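Local coordinates for protein 273aa long hypothetical dTDP-4-dehydrorhamnose reductase (Sulfolobus tokodaii, PDB 2GGS) that binds NADPH and probably reduces dTDP-4-dehydrorhamnose, as expected of a Rossmann-fold reductase of the RmlD family, at residues I127-Y130 and G131-L135; L49-F52 and I53-R57; A141-D144 and D145-I148. All coordinates share one frame; numbering follows the deposited sequence.

In the fold
The three contacts are local ones, and they come along the chain in the order contact 2, contact 1, contact 3. All lie in the NADPH-binding part of the fold, which is built on a parallel sheet of seven strands. Contact 2 is on helix 46-56, which packs on that sheet. Contact 1 is the N-cap and first turns of helix 129-141, and contact 3 is the turn that leads from the end of that helix into strand 147-151. The centres of contacts 1 and 3 are about 19 Å apart, as are those of contacts 2 and 3, and those of contacts 1 and 2 about 28 Å. No two of them touch. Contact 1 alone holds the cofactor directly.

Contact 1 (I127-Y130 and G131-L135); sequences INYY and GLSKL. With NDP (NADPH dihydro-nicotinamide-adenine-dinucleotide phosphate), chain C.
Tyr130 and Lys134 lie one helical turn apart, with their side chains side by side and pointing the same way, and both reach the nicotinamide ribose of NADPH. Tyr130 OH is hydrogen-bonded to O2D of the cofactor at 2.8 Å. Lys134 NZ donates to the other ribose hydroxyl, O3D, at 2.9 Å, and makes a weak bond to O2D. It also donates to Ile105 O on strand 101-107. Lys134 CG stands anti to the carbonyl carbon (chi1 -69°), which places it over one face of the Tyr130 ring; bends at chi2 and chi3 then carry the amino group on to the ribose. This CH-pi contact has CG 4.0 Å from the ring centroid. The backbone bond from Lys134 N to Tyr130 O, 2.9 Å, fixes the spacing of the pair.

Further out, the start of the helix is secured. Asn128 is the N-cap: its OD1 accepts from Gly131 N at 2.8 Å, almost in line with the side-chain C=O bond. Its ND2 donates to Lys243 O. Ser133 N is bonded to Tyr129 O at 2.8 Å, while Ser133 OG has a partner in Asn84 on helix 77-97. The Tyr129 ring has Ser133 N over one face, and its CE1 meets Leu132 CD2 at 3.7 Å.

Tyr130 and Lys134 form the YxxxK pair of the extended short-chain dehydrogenases. In that family the tyrosine typically serves as the catalytic acid and the lysine helps to hold the ribose. The shared grip on the ribose is consistent with such a role here.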
loop_
_atom_site.group_PDB
_atom_site.type_symbol
_atom_site.label_atom_id
_atom_site.label_comp_id
_atom_site.label_asym_id
_atom_site.label_seq_id
_atom_site.Cartn_x
_atom_site.Cartn_y
_atom_site.Cartn_z
ATOM N N ILE A 127 5.546 -15.556 -0.785
ATOM C CA ILE A 127 6.806 -16.115 -1.285
ATOM C C ILE A 127 8.007 -15.159 -1.218
ATOM O O ILE A 127 9.087 -15.446 -1.758
ATOM C CB ILE A 127 6.635 -16.739 -2.697
ATOM C CG1 ILE A 127 6.418 -15.649 -3.764
ATOM C CG2 ILE A 127 5.504 -17.768 -2.658
ATOM C CD1 ILE A 127 6.387 -16.194 -5.260
ATOM N N ASN A 128 7.828 -14.005 -0.576
ATOM C CA ASN A 128 8.947 -13.125 -0.296
ATOM C C ASN A 128 8.790 -12.548 1.102
ATOM O O ASN A 128 7.665 -12.580 1.648
ATOM C CB ASN A 128 9.100 -12.025 -1.370
ATOM C CG ASN A 128 7.822 -11.223 -1.588
ATOM O OD1 ASN A 128 7.273 -10.623 -0.664
ATOM N ND2 ASN A 128 7.350 -11.212 -2.829
ATOM N N TYR A 129 9.886 -12.039 1.679
ATOM C CA TYR A 129 9.831 -11.552 3.060
ATOM C C TYR A 129 9.018 -10.244 3.224
ATOM O O TYR A 129 8.448 -10.001 4.289
ATOM C CB TYR A 129 11.221 -11.482 3.735
ATOM C CG TYR A 129 10.989 -11.431 5.222
ATOM C CD1 TYR A 129 10.541 -12.572 5.901
ATOM C CD2 TYR A 129 11.083 -10.222 5.927
ATOM C CE1 TYR A 129 10.230 -12.521 7.278
ATOM C CE2 TYR A 129 10.756 -10.169 7.312
ATOM C CZ TYR A 129 10.350 -11.330 7.961
ATOM O OH TYR A 129 9.986 -11.285 9.300
ATOM N N TYR A 130 8.954 -9.404 2.199
ATOM C CA TYR A 130 8.078 -8.256 2.273
ATOM C C TYR A 130 6.655 -8.771 2.545
ATOM O O TYR A 130 5.992 -8.328 3.494
ATOM C CB TYR A 130 8.116 -7.448 0.961
ATOM C CG TYR A 130 7.007 -6.435 0.865
ATOM C CD1 TYR A 130 6.970 -5.312 1.685
ATOM C CD2 TYR A 130 5.957 -6.619 -0.049
ATOM C CE1 TYR A 130 5.938 -4.373 1.585
ATOM C CE2 TYR A 130 4.893 -5.694 -0.138
ATOM C CZ TYR A 130 4.891 -4.582 0.672
ATOM O OH TYR A 130 3.888 -3.646 0.576
ATOM N N GLY A 131 6.211 -9.718 1.718
ATOM C CA GLY A 131 4.883 -10.340 1.896
ATOM C C GLY A 131 4.657 -10.992 3.264
ATOM O O GLY A 131 3.610 -10.813 3.904
ATOM N N LEU A 132 5.653 -11.735 3.735
ATOM C CA LEU A 132 5.552 -12.397 5.047
ATOM C C LEU A 132 5.512 -11.379 6.181
ATOM O O LEU A 132 4.662 -11.475 7.070
ATOM C CB LEU A 132 6.711 -13.398 5.249
ATOM C CG LEU A 132 6.565 -14.135 6.604
ATOM C CD1 LEU A 132 5.180 -14.781 6.821
ATOM C CD2 LEU A 132 7.676 -15.182 6.752
ATOM N N SER A 133 6.450 -10.423 6.187
ATOM C CA SER A 133 6.403 -9.379 7.226
ATOM C C SER A 133 5.050 -8.661 7.239
ATOM O O SER A 133 4.487 -8.425 8.310
ATOM C CB SER A 133 7.576 -8.375 7.128
ATOM O OG SER A 133 7.565 -7.685 5.897
ATOM N N LYS A 134 4.516 -8.338 6.048
ATOM C CA LYS A 134 3.211 -7.732 5.963
ATOM C C LYS A 134 2.120 -8.664 6.468
ATOM O O LYS A 134 1.233 -8.224 7.218
ATOM C CB LYS A 134 2.943 -7.231 4.536
ATOM C CG LYS A 134 3.833 -6.000 4.152
ATOM C CD LYS A 134 3.455 -4.690 4.845
ATOM C CE LYS A 134 2.029 -4.197 4.502
ATOM N NZ LYS A 134 1.670 -2.939 5.210
ATOM N N LEU A 135 2.203 -9.931 6.129
ATOM C CA LEU A 135 1.197 -10.903 6.615
ATOM C C LEU A 135 1.228 -10.986 8.137
ATOM O O LEU A 135 0.194 -11.037 8.755
ATOM C CB LEU A 135 1.417 -12.285 6.031
ATOM C CG LEU A 135 0.495 -13.361 6.609
ATOM C CD1 LEU A 135 -0.974 -12.998 6.370
ATOM C CD2 LEU A 135 0.877 -14.695 5.952
HETATM P PA NDP C . 5.830 4.376 0.642
HETATM O O1A NDP C . 7.073 3.603 0.484
HETATM O O2A NDP C . 5.674 5.476 -0.340
HETATM O O5B NDP C . 5.696 4.988 2.092
HETATM C C5B NDP C . 6.181 4.285 3.222
HETATM C C4B NDP C . 5.840 5.148 4.408
HETATM O O4B NDP C . 6.178 4.409 5.584
HETATM C C3B NDP C . 6.569 6.482 4.415
HETATM O O3B NDP C . 5.675 7.476 4.841
HETATM C C2B NDP C . 7.641 6.237 5.485
HETATM O O2B NDP C . 7.949 7.455 6.091
HETATM C C1B NDP C . 6.869 5.321 6.425
HETATM N N9A NDP C . 7.776 4.576 7.304
HETATM C C8A NDP C . 8.630 3.576 6.950
HETATM N N7A NDP C . 9.306 3.177 8.065
HETATM C C5A NDP C . 8.876 3.925 9.095
HETATM C C6A NDP C . 9.228 3.962 10.450
HETATM N N6A NDP C . 10.253 3.195 10.915
HETATM N N1A NDP C . 8.594 4.891 11.229
HETATM C C2A NDP C . 7.625 5.767 10.754
HETATM N N3A NDP C . 7.300 5.733 9.420
HETATM C C4A NDP C . 7.924 4.833 8.626
HETATM O O3 NDP C . 4.677 3.235 0.602
HETATM P PN NDP C . 3.223 3.344 -0.108
HETATM O O1N NDP C . 2.537 4.592 0.140
HETATM O O2N NDP C . 3.505 2.879 -1.485
HETATM O O5D NDP C . 2.494 2.126 0.631
HETATM C C5D NDP C . 1.467 2.375 1.586
HETATM C C4D NDP C . 0.965 1.083 2.217
HETATM O O4D NDP C . 0.450 0.264 1.192
HETATM C C3D NDP C . 2.040 0.261 2.924
HETATM O O3D NDP C . 1.359 -0.363 3.979
HETATM C C2D NDP C . 2.450 -0.765 1.896
HETATM O O2D NDP C . 2.997 -1.910 2.526
HETATM C C1D NDP C . 1.075 -1.021 1.233
HETATM N N1N NDP C . 1.243 -1.558 -0.123
HETATM C C2N NDP C . 2.106 -0.909 -0.964
HETATM C C3N NDP C . 2.184 -1.226 -2.313
HETATM C C7N NDP C . 3.144 -0.477 -3.179
HETATM O O7N NDP C . 3.393 -0.951 -4.482
HETATM N N7N NDP C . 3.754 0.609 -2.708
HETATM C C4N NDP C . 1.316 -2.325 -2.898
HETATM C C5N NDP C . 0.423 -3.009 -1.891
HETATM C C6N NDP C . 0.424 -2.580 -0.558
HETATM P P2B NDP C . 9.340 8.288 5.736
HETATM O O1X NDP C . 9.015 9.639 6.232
HETATM O O2X NDP C . 9.586 8.219 4.267
HETATM O O3X NDP C . 10.544 7.645 6.472
#

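Contact 2 (L49-F52 and I53-R57); sequences LEDF and IIKKR
Phe52 and Lys56 cross at an angle, with the lysine chain running over one face of the ring. Lys56 CG is 3.7 Å from the ring centroid, 15° off the normal, a CH-pi contact. Chi1 of Lys56 (-60°) sets CG over the face. The bend at chi2 governs the atoms beyond, and Lys56 CE comes to 3.5 Å from Phe52 CE1. With an alanine in place of Phe52 the ring is gone, and the Lys56 chain would probably lose its support while a gap opened against Ile27, Val29 and Leu4.

Asp51 and Lys55 form a salt bridge on the exposed side of the helix. Lys55 NZ approaches Asp51 OD1 at 2.9 Å, on the syn lone pair. On the inner side Leu49 and Ile53 run side by side, and their CD1 atoms meet at 3.8 Å. Backbone bonds of the i to i+4 kind join each of these pairs.

The helix ends at Lys56, and Arg57 leaves it with positive phi. Helix 46-56 packs on the sheet, with Phe52 against Ile27 and Val29 of strand 26-30 and Leu4 of strand 3-6. Leu49 and Ile53 face helix 77-97, whose His90 and Arg93 hold the carboxylate of Glu50.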
loop_
_atom_site.group_PDB
_atom_site.type_symbol
_atom_site.label_atom_id
_atom_site.label_comp_id
_atom_site.label_asym_id
_atom_site.label_seq_id
_atom_site.Cartn_x
_atom_site.Cartn_y
_atom_site.Cartn_z
ATOM N N LEU A 49 6.006 5.458 20.227
ATOM C CA LEU A 49 4.784 5.231 19.419
ATOM C C LEU A 49 3.521 5.159 20.271
ATOM O O LEU A 49 2.549 5.900 20.027
ATOM C CB LEU A 49 4.942 3.972 18.560
ATOM C CG LEU A 49 3.675 3.444 17.869
ATOM C CD1 LEU A 49 3.236 4.475 16.809
ATOM C CD2 LEU A 49 3.981 2.095 17.244
ATOM N N GLU A 50 3.502 4.263 21.263
ATOM C CA GLU A 50 2.330 4.122 22.096
ATOM C C GLU A 50 1.973 5.428 22.830
ATOM O O GLU A 50 0.807 5.806 22.912
ATOM C CB GLU A 50 2.469 2.950 23.074
ATOM C CG GLU A 50 2.645 1.587 22.383
ATOM C CD GLU A 50 2.474 0.383 23.323
ATOM O OE1 GLU A 50 1.626 0.401 24.228
ATOM O OE2 GLU A 50 3.218 -0.586 23.166
ATOM N N ASP A 51 2.988 6.121 23.342
ATOM C CA ASP A 51 2.782 7.393 24.029
ATOM C C ASP A 51 2.169 8.416 23.087
ATOM O O ASP A 51 1.268 9.150 23.462
ATOM C CB ASP A 51 4.114 7.973 24.524
ATOM C CG ASP A 51 3.902 9.228 25.364
ATOM O OD1 ASP A 51 3.160 9.151 26.358
ATOM O OD2 ASP A 51 4.432 10.283 24.991
ATOM N N PHE A 52 2.630 8.418 21.846
ATOM C CA PHE A 52 2.172 9.397 20.849
ATOM C C PHE A 52 0.692 9.190 20.588
ATOM O O PHE A 52 -0.098 10.155 20.569
ATOM C CB PHE A 52 2.998 9.254 19.565
ATOM C CG PHE A 52 2.690 10.291 18.540
ATOM C CD1 PHE A 52 3.305 11.543 18.581
ATOM C CD2 PHE A 52 1.727 10.049 17.573
ATOM C CE1 PHE A 52 2.997 12.517 17.619
ATOM C CE2 PHE A 52 1.397 11.039 16.640
ATOM C CZ PHE A 52 2.019 12.250 16.659
ATOM N N ILE A 53 0.304 7.916 20.437
ATOM C CA ILE A 53 -1.078 7.590 20.147
ATOM C C ILE A 53 -1.979 7.983 21.305
ATOM O O ILE A 53 -3.028 8.593 21.099
ATOM C CB ILE A 53 -1.213 6.083 19.783
ATOM C CG1 ILE A 53 -0.627 5.848 18.376
ATOM C CG2 ILE A 53 -2.684 5.618 19.836
ATOM C CD1 ILE A 53 -0.387 4.383 18.008
ATOM N N ILE A 54 -1.544 7.631 22.517
ATOM C CA ILE A 54 -2.334 7.888 23.714
ATOM C C ILE A 54 -2.460 9.396 23.983
ATOM O O ILE A 54 -3.524 9.855 24.417
ATOM C CB ILE A 54 -1.805 7.079 24.925
ATOM C CG1 ILE A 54 -1.982 5.574 24.641
ATOM C CG2 ILE A 54 -2.543 7.475 26.235
ATOM C CD1 ILE A 54 -1.150 4.662 25.475
ATOM N N LYS A 55 -1.390 10.147 23.706
ATOM C CA LYS A 55 -1.409 11.613 23.845
ATOM C C LYS A 55 -2.269 12.319 22.777
ATOM O O LYS A 55 -3.070 13.191 23.112
ATOM C CB LYS A 55 0.021 12.203 23.890
ATOM C CG LYS A 55 0.859 11.773 25.109
ATOM C CD LYS A 55 0.263 12.291 26.446
ATOM C CE LYS A 55 0.833 11.548 27.677
ATOM N NZ LYS A 55 2.319 11.570 27.718
ATOM N N LYS A 56 -2.120 11.944 21.505
ATOM C CA LYS A 56 -2.802 12.653 20.414
ATOM C C LYS A 56 -4.260 12.275 20.277
ATOM O O LYS A 56 -5.048 13.035 19.687
ATOM C CB LYS A 56 -2.071 12.445 19.087
ATOM C CG LYS A 56 -0.622 12.937 19.059
ATOM C CD LYS A 56 -0.430 14.389 19.504
ATOM C CE LYS A 56 1.052 14.758 19.402
ATOM N NZ LYS A 56 1.394 16.108 19.958
ATOM N N ARG A 57 -4.636 11.099 20.812
ATOM C CA ARG A 57 -6.039 10.676 20.859
ATOM C C ARG A 57 -6.746 10.698 19.484
ATOM O O ARG A 57 -7.810 11.298 19.319
ATOM C CB ARG A 57 -6.819 11.503 21.907
ATOM C CG ARG A 57 -6.219 11.330 23.338
ATOM C CD ARG A 57 -7.106 11.928 24.430
ATOM N NE ARG A 57 -8.518 11.577 24.281
ATOM C CZ ARG A 57 -9.048 10.456 24.754
ATOM N NH1 ARG A 57 -8.279 9.578 25.371
ATOM N NH2 ARG A 57 -10.344 10.175 24.560
#

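Contact 3 (A141-D144 and D145-I148); sequences ALQD and DSLI
Ala141 closes helix 129-141 and meets the later segment in two ways. Its carbonyl O accepts a short hydrogen bond from Ser146 OG, 2.6 Å, with the donor tilted 17° from the carbonyl plane. Ser146 can reach it because its OG sits between the backbone N and the carbonyl carbon, chi1 73°. The methyl group of Ala141 lies 4.1 Å from Ile148 CG1. Ala141 also packs on Val88 of helix 77-97 and His104 of strand 101-107.

Leu142 is the first residue to leave helical geometry. Its side chain crosses that of Ile148, and its CG is 3.9 Å from Ile148 CD1. Ile148 touches both Ala141 and Leu142, so this strand residue packs against the C-terminal end of the helix. Residues 141-148 form the helix-to-strand connection in a beta-alpha-beta crossover of the Rossmann fold: strand 101-107, helix 129-141, strand 147-151.

Gln143 begins a type I beta turn that ends at Ser146. Ser146 N donates to Gln143 O at 3.2 Å; the N-H points nearly straight at the oxygen, 171°, but comes from above the carbonyl plane. Gln143 CB also packs against Ser146 OG at 3.7 Å, and its NE2 turns back to bond Phe140 O. Asp144 takes the second position of the turn and Asp145 the third, both exposed. After the turn, Ser146 and Ile148 pair through their backbones with strand 203-206, while Leu147 pairs with strand 101-107.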
loop_
_atom_site.group_PDB
_atom_site.type_symbol
_atom_site.label_atom_id
_atom_site.label_comp_id
_atom_site.label_asym_id
_atom_site.label_seq_id
_atom_site.Cartn_x
_atom_site.Cartn_y
_atom_site.Cartn_z
ATOM N N ALA A 141 -2.972 -7.087 13.377
ATOM C CA ALA A 141 -4.053 -6.117 13.115
ATOM C C ALA A 141 -5.455 -6.732 13.192
ATOM O O ALA A 141 -6.439 -5.995 13.318
ATOM C CB ALA A 141 -3.854 -5.451 11.790
ATOM N N LEU A 142 -5.530 -8.061 13.152
ATOM C CA LEU A 142 -6.822 -8.776 13.165
ATOM C C LEU A 142 -7.545 -8.547 14.475
ATOM O O LEU A 142 -7.107 -9.045 15.498
ATOM C CB LEU A 142 -6.629 -10.284 12.912
ATOM C CG LEU A 142 -6.524 -10.656 11.439
ATOM C CD1 LEU A 142 -5.793 -12.002 11.205
ATOM C CD2 LEU A 142 -7.930 -10.684 10.821
ATOM N N GLN A 143 -8.636 -7.770 14.426
ATOM C CA GLN A 143 -9.394 -7.425 15.625
ATOM C C GLN A 143 -10.872 -7.344 15.258
ATOM O O GLN A 143 -11.209 -6.988 14.123
ATOM C CB GLN A 143 -8.919 -6.093 16.251
ATOM C CG GLN A 143 -7.427 -6.004 16.595
ATOM C CD GLN A 143 -6.994 -6.984 17.689
ATOM O OE1 GLN A 143 -7.763 -7.302 18.594
ATOM N NE2 GLN A 143 -5.747 -7.467 17.604
ATOM N N ASP A 144 -11.755 -7.657 16.209
ATOM C CA ASP A 144 -13.192 -7.618 15.917
ATOM C C ASP A 144 -13.630 -6.298 15.306
ATOM O O ASP A 144 -14.453 -6.289 14.382
ATOM C CB ASP A 144 -14.020 -7.953 17.158
ATOM C CG ASP A 144 -14.059 -9.452 17.445
ATOM O OD1 ASP A 144 -14.758 -9.851 18.399
ATOM O OD2 ASP A 144 -13.409 -10.235 16.705
ATOM N N ASP A 145 -13.026 -5.199 15.751
ATOM C CA ASP A 145 -13.395 -3.867 15.279
ATOM C C ASP A 145 -12.326 -3.103 14.461
ATOM O O ASP A 145 -12.398 -1.886 14.337
ATOM C CB ASP A 145 -13.878 -3.006 16.458
ATOM C CG ASP A 145 -12.813 -2.820 17.550
ATOM O OD1 ASP A 145 -11.670 -3.361 17.451
ATOM O OD2 ASP A 145 -13.161 -2.154 18.549
ATOM N N SER A 146 -11.354 -3.798 13.888
ATOM C CA SER A 146 -10.372 -3.134 12.989
ATOM C C SER A 146 -10.706 -3.499 11.541
ATOM O O SER A 146 -11.446 -4.449 11.305
ATOM C CB SER A 146 -8.940 -3.578 13.272
ATOM O OG SER A 146 -8.736 -4.886 12.803
ATOM N N LEU A 147 -10.122 -2.763 10.605
ATOM C CA LEU A 147 -10.285 -3.033 9.164
ATOM C C LEU A 147 -8.886 -3.193 8.548
ATOM O O LEU A 147 -8.033 -2.324 8.750
ATOM C CB LEU A 147 -10.964 -1.839 8.483
ATOM C CG LEU A 147 -11.234 -2.009 6.994
ATOM C CD1 LEU A 147 -12.172 -3.221 6.756
ATOM C CD2 LEU A 147 -11.792 -0.704 6.428
ATOM N N ILE A 148 -8.690 -4.282 7.800
ATOM C CA ILE A 148 -7.463 -4.520 7.016
ATOM C C ILE A 148 -7.883 -4.283 5.566
ATOM O O ILE A 148 -8.836 -4.907 5.067
ATOM C CB ILE A 148 -6.903 -5.952 7.169
ATOM C CG1 ILE A 148 -6.293 -6.150 8.571
ATOM C CG2 ILE A 148 -5.868 -6.261 6.068
ATOM C CD1 ILE A 148 -6.194 -7.607 8.981
#